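Local coordinates for putative sugar binding protein (Bacteroides vulgatus ATCC 8482, PDB 3KEZ) that probably binds sugars at the outer membrane as a calcium-containing member of the SusD family of nutrient-binding proteins, at residues N18-I23 with L102-D107; F25-I30 with N93-N98. All blocks are in the same frame, centred on the assembly; numbering follows the deposited sequence.

Interaction 1. Residues N18-I23 with L102-D107; sequences NVLSDI and LSIDED
Leu102 holds CG anti to its own carbonyl carbon (chi1 -65°) and CD1 anti to CA, so its two methyls reach the turn that leads into helix 20-34 at different points. CD2 comes up against a carbonyl oxygen, 3.3 Å from Asn18 O, a close van der Waals touch. CD1 goes deeper, lying 3.8 Å from Val19 C and 3.8 Å from CG1 of Ile23, whose side chain runs past Leu102 in the opposite sense. With chi1 at -100°, off a staggered value, Leu20 crosses Leu102 obliquely and sets CD2 4.0 Å from Leu102 CD1. Farther along the loop, Ile104 has CG1 in the crowded position between N and the carbonyl carbon, which leaves its CG2 methyl to meet Leu20 CG at 4.0 Å.

The turn that Leu102 touches is braced from within. Asp22 OD2 accepts two backbone N-H groups: Asn18 N at 2.9 Å, on its anti lone pair, and Val19 N at 3.0 Å, from above the carboxylate plane.

This is an apolar seam at the protein surface, closing the loop between helices 80-96 and 109-134 over the start of helix 20-34. Ile17 adds to it beside Leu102 and Ile23, while helix 109-134 supplies Tyr111 and Leu115 against Leu20, Leu115 against Ile23, and Lys112 against Ile104.

Interaction 2. Residues F25-I30 with N93-N98; sequences FTLNGI and NLILMN
Ile95 does most of the work here, pushing a nearly straight side chain from helix 80-96 at helix 20-34. With CG1 anti to its carbonyl carbon and chi2 at 163°, it delivers its CD1 methyl among three side chains of the other helix. The tightest touch is with Leu27, which crosses Ile95 at about a right angle and brings CG within 3.5 Å of Ile95 CD1. Ile30 comes in obliquely, its own terminal methyl CD1 3.8 Å from Ile95 CD1. Thr26 slides past in the opposite sense, with CG2 3.9 Å from Ile95 CG1. Its methyl can face the neighbour because OG1 is turned beside the backbone N (chi1 -53°) and hydrogen-bonds Asp22 O, one turn back in its own helix. An alanine here in place of Ile95, lacking CG1, CG2 and CD1, would give up the contacts to Thr26, Leu27 and Ile30, and would probably loosen the fit between the two helices.

The other flank is looser. Leu94, partly exposed, swings CG anti to its backbone N and makes a lone approach, CD2 to Thr26 CG2 at 4.1 Å. Four residues on, the side-chain amide of Asn98 folds back so that ND2 donates to Leu94 O at 2.9 Å, nearly straight at 169° and in the carbonyl plane.

The pairing belongs to the helical, TPR-related part of the SusD fold. Ile17 lies against Thr26 and Ser16 against Leu94, while Ile88 and Asn91 of helix 80-96 touch Ile30, and Asn91 also reaches Thr26. Helix 109-134 packs against both partners, through Leu115 on Leu27 and Ala119 on Ile95.

Helix 20-34 serves both contacts: its first turn in interaction 1, the turns that follow in interaction 2. The centres lie about 13 Å apart, and the two meet directly where Ile23 CG2 packs 3.7 Å from Ile95 CG2. Interaction 2 is the buried one, helix against helix with branched aliphatic chains fitted together. Interaction 1 is a surface contact, loop against helix start, where leucine methyls also rest on peptide groups and a carboxylate tightens the turn. Along the chain, interaction 2 is nested inside the loop that interaction 1 closes. Leu115 of helix 109-134 backs both, and the calcium site lies away from either.

Interaction 1. Residues N18-I23 with L102-D107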
ATOM      1  N   ASN A  18      -0.276 -27.864 -16.008  1.00 18.81           N
ATOM      2  CA  ASN A  18       0.057 -29.260 -16.032  1.00 18.52           C
ATOM      3  C   ASN A  18       1.252 -29.608 -15.142  1.00 18.28           C
ATOM      4  O   ASN A  18       1.323 -30.710 -14.622  1.00 20.12           O
ATOM      5  CB  ASN A  18       0.370 -29.656 -17.469  1.00 18.17           C
ATOM      6  CG  ASN A  18      -0.866 -29.654 -18.347  1.00 27.06           C
ATOM      7  OD1 ASN A  18      -0.865 -29.074 -19.426  1.00 31.13           O
ATOM      8  ND2 ASN A  18      -1.924 -30.313 -17.887  1.00 29.39           N
ATOM      9  N   VAL A  19       2.203 -28.688 -14.998  1.00 17.15           N
ATOM     10  CA  VAL A  19       3.425 -28.925 -14.230  1.00 15.06           C
ATOM     11  C   VAL A  19       3.698 -27.685 -13.389  1.00 16.97           C
ATOM     12  O   VAL A  19       3.114 -26.624 -13.625  1.00 13.36           O
ATOM     13  CB  VAL A  19       4.615 -29.201 -15.180  1.00 14.87           C
ATOM     14  CG1 VAL A  19       4.402 -30.488 -15.937  1.00 14.37           C
ATOM     15  CG2 VAL A  19       4.772 -28.065 -16.200  1.00 15.03           C
ATOM     16  N   LEU A  20       4.580 -27.805 -12.403  1.00 18.00           N
ATOM     17  CA  LEU A  20       4.856 -26.688 -11.497  1.00 16.75           C
ATOM     18  C   LEU A  20       5.280 -25.412 -12.206  1.00 17.58           C
ATOM     19  O   LEU A  20       4.905 -24.307 -11.804  1.00 16.92           O
ATOM     20  CB  LEU A  20       5.934 -27.054 -10.468  1.00 16.98           C
ATOM     21  CG  LEU A  20       5.507 -27.445  -9.048  1.00 19.74           C
ATOM     22  CD1 LEU A  20       6.699 -27.292  -8.148  1.00 20.47           C
ATOM     23  CD2 LEU A  20       4.347 -26.592  -8.524  1.00 16.22           C
ATOM     24  N   SER A  21       6.088 -25.561 -13.242  1.00 17.20           N
ATOM     25  CA  SER A  21       6.632 -24.407 -13.916  1.00 15.20           C
ATOM     26  C   SER A  21       5.519 -23.564 -14.565  1.00 15.04           C
ATOM     27  O   SER A  21       5.714 -22.370 -14.831  1.00 17.57           O
ATOM     28  CB  SER A  21       7.633 -24.885 -14.963  1.00 14.49           C
ATOM     29  OG  SER A  21       7.001 -25.725 -15.895  1.00 15.58           O
ATOM     30  N   ASP A  22       4.361 -24.177 -14.804  1.00 12.00           N
ATOM     31  CA  ASP A  22       3.193 -23.418 -15.251  1.00 13.85           C
ATOM     32  C   ASP A  22       2.687 -22.473 -14.156  1.00 12.33           C
ATOM     33  O   ASP A  22       2.161 -21.371 -14.453  1.00 11.04           O
ATOM     34  CB  ASP A  22       2.067 -24.344 -15.726  1.00 13.20           C
ATOM     35  CG  ASP A  22       2.470 -25.204 -16.925  1.00 16.22           C
ATOM     36  OD1 ASP A  22       3.140 -24.678 -17.858  1.00 19.04           O
ATOM     37  OD2 ASP A  22       2.093 -26.403 -16.933  1.00 12.83           O
ATOM     38  N   ILE A  23       2.815 -22.909 -12.900  1.00 10.72           N
ATOM     39  CA  ILE A  23       2.445 -22.066 -11.779  1.00 11.73           C
ATOM     40  C   ILE A  23       3.415 -20.904 -11.738  1.00 13.67           C
ATOM     41  O   ILE A  23       2.995 -19.772 -11.573  1.00 11.74           O
ATOM     42  CB  ILE A  23       2.502 -22.756 -10.412  1.00 12.41           C
ATOM     43  CG1 ILE A  23       1.598 -24.003 -10.394  1.00 13.46           C
ATOM     44  CG2 ILE A  23       2.100 -21.716  -9.317  1.00 12.82           C
ATOM     45  CD1 ILE A  23       0.152 -23.675 -10.613  1.00 13.39           C
ATOM     46  N   LEU A 102      -1.325 -30.988  -8.581  1.00 21.77           N
ATOM     47  CA  LEU A 102      -0.107 -31.354  -9.297  1.00 22.09           C
ATOM     48  C   LEU A 102       0.649 -32.371  -8.458  1.00 22.38           C
ATOM     49  O   LEU A 102       0.896 -32.125  -7.303  1.00 24.29           O
ATOM     50  CB  LEU A 102       0.764 -30.111  -9.558  1.00 21.27           C
ATOM     51  CG  LEU A 102       0.223 -29.013 -10.482  1.00 25.72           C
ATOM     52  CD1 LEU A 102       1.182 -27.783 -10.578  1.00 17.86           C
ATOM     53  CD2 LEU A 102      -0.041 -29.618 -11.860  1.00 20.96           C
ATOM     54  N   SER A 103       0.981 -33.528  -9.001  1.00 24.82           N
ATOM     55  CA  SER A 103       1.868 -34.424  -8.258  1.00 27.93           C
ATOM     56  C   SER A 103       3.324 -33.954  -8.446  1.00 27.99           C
ATOM     57  O   SER A 103       3.758 -33.622  -9.542  1.00 27.73           O
ATOM     58  CB  SER A 103       1.667 -35.904  -8.612  1.00 30.19           C
ATOM     59  OG  SER A 103       2.182 -36.215  -9.877  1.00 32.06           O
ATOM     60  N   ILE A 104       4.044 -33.874  -7.338  1.00 27.39           N
ATOM     61  CA  ILE A 104       5.378 -33.313  -7.309  1.00 27.07           C
ATOM     62  C   ILE A 104       6.269 -34.266  -6.516  1.00 27.89           C
ATOM     63  O   ILE A 104       5.773 -35.206  -5.889  1.00 27.49           O
ATOM     64  CB  ILE A 104       5.370 -31.886  -6.664  1.00 26.97           C
ATOM     65  CG1 ILE A 104       4.929 -31.940  -5.207  1.00 25.11           C
ATOM     66  CG2 ILE A 104       4.426 -30.943  -7.448  1.00 23.13           C
ATOM     67  CD1 ILE A 104       5.000 -30.592  -4.523  1.00 31.54           C
ATOM     68  N   ASP A 105       7.574 -34.022  -6.545  1.00 28.20           N
ATOM     69  CA  ASP A 105       8.521 -34.787  -5.731  1.00 27.97           C
ATOM     70  C   ASP A 105       8.531 -34.257  -4.308  1.00 27.63           C
ATOM     71  O   ASP A 105       8.259 -33.080  -4.083  1.00 25.54           O
ATOM     72  CB  ASP A 105       9.925 -34.652  -6.303  1.00 28.55           C
ATOM     73  CG  ASP A 105       9.997 -35.065  -7.767  1.00 31.61           C
ATOM     74  OD1 ASP A 105       9.295 -36.036  -8.130  1.00 26.34           O
ATOM     75  OD2 ASP A 105      10.754 -34.421  -8.541  1.00 33.01           O
ATOM     76  N   GLU A 106       8.880 -35.129  -3.368  1.00 27.36           N
ATOM     77  CA  GLU A 106       9.073 -34.778  -1.965  1.00 28.17           C
ATOM     78  C   GLU A 106       9.870 -33.479  -1.830  1.00 26.89           C
ATOM     79  O   GLU A 106       9.486 -32.563  -1.096  1.00 25.72           O
ATOM     80  CB  GLU A 106       9.797 -35.936  -1.251  1.00 30.82           C
ATOM     81  CG  GLU A 106       9.793 -35.915   0.281  1.00 37.59           C
ATOM     82  CD  GLU A 106      10.605 -37.084   0.906  1.00 43.70           C
ATOM     83  OE1 GLU A 106      11.566 -36.829   1.678  1.00 48.88           O
ATOM     84  OE2 GLU A 106      10.281 -38.259   0.629  1.00 49.52           O
ATOM     85  N   ASP A 107      10.967 -33.378  -2.561  1.00 25.28           N
ATOM     86  CA  ASP A 107      11.862 -32.224  -2.409  1.00 23.74           C
ATOM     87  C   ASP A 107      11.399 -30.949  -3.147  1.00 21.61           C
ATOM     88  O   ASP A 107      12.134 -29.975  -3.172  1.00 22.34           O
ATOM     89  CB  ASP A 107      13.276 -32.595  -2.875  1.00 26.43           C
ATOM     90  CG  ASP A 107      13.383 -32.739  -4.386  1.00 24.31           C
ATOM     91  OD1 ASP A 107      12.348 -32.644  -5.083  1.00 26.71           O
ATOM     92  OD2 ASP A 107      14.504 -32.956  -4.879  1.00 37.77           O
TER

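Interaction 2. Residues F25-I30 with N93-N98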
ATOM      1  N   PHE A  25       5.107 -19.639 -14.183  1.00 17.03           N
ATOM      2  CA  PHE A  25       4.752 -18.802 -15.326  1.00 15.27           C
ATOM      3  C   PHE A  25       3.550 -17.924 -15.036  1.00 15.46           C
ATOM      4  O   PHE A  25       3.535 -16.734 -15.363  1.00  9.38           O
ATOM      5  CB  PHE A  25       4.435 -19.692 -16.539  1.00 16.92           C
ATOM      6  CG  PHE A  25       4.005 -18.911 -17.747  1.00 22.03           C
ATOM      7  CD1 PHE A  25       4.952 -18.325 -18.582  1.00 28.14           C
ATOM      8  CD2 PHE A  25       2.661 -18.738 -18.037  1.00 25.79           C
ATOM      9  CE1 PHE A  25       4.565 -17.604 -19.690  1.00 27.17           C
ATOM     10  CE2 PHE A  25       2.265 -17.997 -19.133  1.00 25.63           C
ATOM     11  CZ  PHE A  25       3.225 -17.434 -19.966  1.00 29.02           C
ATOM     12  N   THR A  26       2.543 -18.501 -14.394  1.00 13.87           N
ATOM     13  CA  THR A  26       1.363 -17.740 -14.048  1.00 10.62           C
ATOM     14  C   THR A  26       1.739 -16.647 -13.034  1.00 12.20           C
ATOM     15  O   THR A  26       1.293 -15.518 -13.189  1.00 12.37           O
ATOM     16  CB  THR A  26       0.230 -18.640 -13.522  1.00  9.41           C
ATOM     17  OG1 THR A  26      -0.016 -19.688 -14.468  1.00  8.19           O
ATOM     18  CG2 THR A  26      -1.076 -17.845 -13.314  1.00  9.42           C
ATOM     19  N   LEU A  27       2.580 -16.964 -12.036  1.00 13.49           N
ATOM     20  CA  LEU A  27       2.987 -15.944 -11.042  1.00 13.69           C
ATOM     21  C   LEU A  27       3.762 -14.809 -11.721  1.00 13.61           C
ATOM     22  O   LEU A  27       3.542 -13.649 -11.420  1.00 13.39           O
ATOM     23  CB  LEU A  27       3.780 -16.509  -9.843  1.00 14.10           C
ATOM     24  CG  LEU A  27       2.917 -17.043  -8.694  1.00 14.01           C
ATOM     25  CD1 LEU A  27       3.739 -17.966  -7.706  1.00 10.25           C
ATOM     26  CD2 LEU A  27       2.147 -15.862  -8.001  1.00 10.89           C
ATOM     27  N   ASN A  28       4.640 -15.158 -12.646  1.00 14.94           N
ATOM     28  CA  ASN A  28       5.399 -14.150 -13.349  1.00 15.67           C
ATOM     29  C   ASN A  28       4.481 -13.177 -14.070  1.00 13.52           C
ATOM     30  O   ASN A  28       4.707 -11.970 -14.014  1.00 12.36           O
ATOM     31  CB  ASN A  28       6.385 -14.794 -14.335  1.00 18.67           C
ATOM     32  CG  ASN A  28       7.474 -15.608 -13.640  1.00 16.69           C
ATOM     33  OD1 ASN A  28       7.825 -15.345 -12.499  1.00 28.08           O
ATOM     34  ND2 ASN A  28       8.012 -16.600 -14.338  1.00 32.33           N
ATOM     35  N   GLY A  29       3.442 -13.696 -14.724  1.00 10.12           N
ATOM     36  CA  GLY A  29       2.420 -12.847 -15.325  1.00 13.95           C
ATOM     37  C   GLY A  29       1.754 -11.933 -14.311  1.00 15.25           C
ATOM     38  O   GLY A  29       1.530 -10.752 -14.589  1.00 12.23           O
ATOM     39  N   ILE A  30       1.450 -12.477 -13.124  1.00 13.37           N
ATOM     40  CA  ILE A  30       0.793 -11.692 -12.068  1.00 11.54           C
ATOM     41  C   ILE A  30       1.709 -10.507 -11.656  1.00 11.24           C
ATOM     42  O   ILE A  30       1.295  -9.381 -11.667  1.00 12.78           O
ATOM     43  CB  ILE A  30       0.408 -12.586 -10.846  1.00 11.79           C
ATOM     44  CG1 ILE A  30      -0.791 -13.490 -11.193  1.00 14.37           C
ATOM     45  CG2 ILE A  30       0.113 -11.744  -9.634  1.00  6.58           C
ATOM     46  CD1 ILE A  30      -0.848 -14.824 -10.398  1.00 12.78           C
ATOM     47  N   ASN A  93      -6.525 -17.348  -8.615  1.00 10.47           N
ATOM     48  CA  ASN A  93      -7.511 -18.439  -8.647  1.00  8.48           C
ATOM     49  C   ASN A  93      -7.105 -19.573  -9.546  1.00 11.17           C
ATOM     50  O   ASN A  93      -7.220 -20.736  -9.159  1.00  9.56           O
ATOM     51  CB  ASN A  93      -8.887 -17.913  -9.083  1.00  9.50           C
ATOM     52  CG  ASN A  93      -9.466 -16.925  -8.077  1.00  9.05           C
ATOM     53  OD1 ASN A  93      -8.946 -16.811  -6.957  1.00  9.57           O
ATOM     54  ND2 ASN A  93     -10.533 -16.218  -8.453  1.00  7.91           N
ATOM     55  N   LEU A  94      -6.606 -19.239 -10.738  1.00 10.10           N
ATOM     56  CA  LEU A  94      -6.071 -20.254 -11.649  1.00 11.86           C
ATOM     57  C   LEU A  94      -5.029 -21.101 -10.938  1.00 10.70           C
ATOM     58  O   LEU A  94      -5.086 -22.345 -10.996  1.00 13.69           O
ATOM     59  CB  LEU A  94      -5.469 -19.620 -12.908  1.00 11.39           C
ATOM     60  CG  LEU A  94      -4.873 -20.590 -13.938  1.00 11.21           C
ATOM     61  CD1 LEU A  94      -5.934 -21.561 -14.498  1.00 11.30           C
ATOM     62  CD2 LEU A  94      -4.194 -19.825 -15.064  1.00 16.11           C
ATOM     63  N   ILE A  95      -4.095 -20.450 -10.254  1.00 10.67           N
ATOM     64  CA  ILE A  95      -3.067 -21.175  -9.527  1.00 10.12           C
ATOM     65  C   ILE A  95      -3.705 -22.021  -8.429  1.00  9.00           C
ATOM     66  O   ILE A  95      -3.404 -23.212  -8.282  1.00  9.39           O
ATOM     67  CB  ILE A  95      -2.015 -20.231  -8.879  1.00  7.98           C
ATOM     68  CG1 ILE A  95      -1.060 -19.715  -9.937  1.00  9.66           C
ATOM     69  CG2 ILE A  95      -1.205 -20.963  -7.750  1.00  9.84           C
ATOM     70  CD1 ILE A  95      -0.227 -18.458  -9.493  1.00 15.55           C
ATOM     71  N   LEU A  96      -4.574 -21.397  -7.648  1.00 12.31           N
ATOM     72  CA  LEU A  96      -5.046 -22.019  -6.402  1.00 10.13           C
ATOM     73  C   LEU A  96      -5.949 -23.218  -6.683  1.00 12.23           C
ATOM     74  O   LEU A  96      -5.925 -24.180  -5.926  1.00 10.22           O
ATOM     75  CB  LEU A  96      -5.699 -20.979  -5.474  1.00 12.04           C
ATOM     76  CG  LEU A  96      -4.648 -20.019  -4.910  1.00 12.99           C
ATOM     77  CD1 LEU A  96      -5.277 -18.846  -4.182  1.00  9.46           C
ATOM     78  CD2 LEU A  96      -3.611 -20.833  -4.023  1.00  8.08           C
HETATM   79  N   MSE A  97      -6.682 -23.187  -7.804  1.00  8.72           N
HETATM   80  CA  MSE A  97      -7.542 -24.290  -8.165  1.00 11.17           C
HETATM   81  C   MSE A  97      -6.752 -25.482  -8.728  1.00 13.73           C
HETATM   82  O   MSE A  97      -7.302 -26.578  -8.899  1.00 16.42           O
HETATM   83  CB  MSE A  97      -8.583 -23.834  -9.202  1.00 10.62           C
HETATM   84  CG  MSE A  97      -9.603 -22.827  -8.705  1.00 14.00           C
HETATM   85 SE   MSE A  97     -10.646 -22.177 -10.213  0.75 12.29          SE
HETATM   86  CE  MSE A  97     -11.816 -23.662 -10.404  1.00 16.89           C
ATOM     87  N   ASN A  98      -5.472 -25.292  -9.000  1.00 10.44           N
ATOM     88  CA  ASN A  98      -4.692 -26.313  -9.691  1.00 13.00           C
ATOM     89  C   ASN A  98      -3.484 -26.805  -8.934  1.00 13.57           C
ATOM     90  O   ASN A  98      -3.136 -27.981  -9.024  1.00 14.23           O
ATOM     91  CB  ASN A  98      -4.289 -25.795 -11.079  1.00 10.50           C
ATOM     92  CG  ASN A  98      -5.428 -25.864 -12.052  1.00 18.58           C
ATOM     93  OD1 ASN A  98      -5.697 -26.917 -12.630  1.00 18.20           O
ATOM     94  ND2 ASN A  98      -6.140 -24.761 -12.207  1.00  9.99           N
TER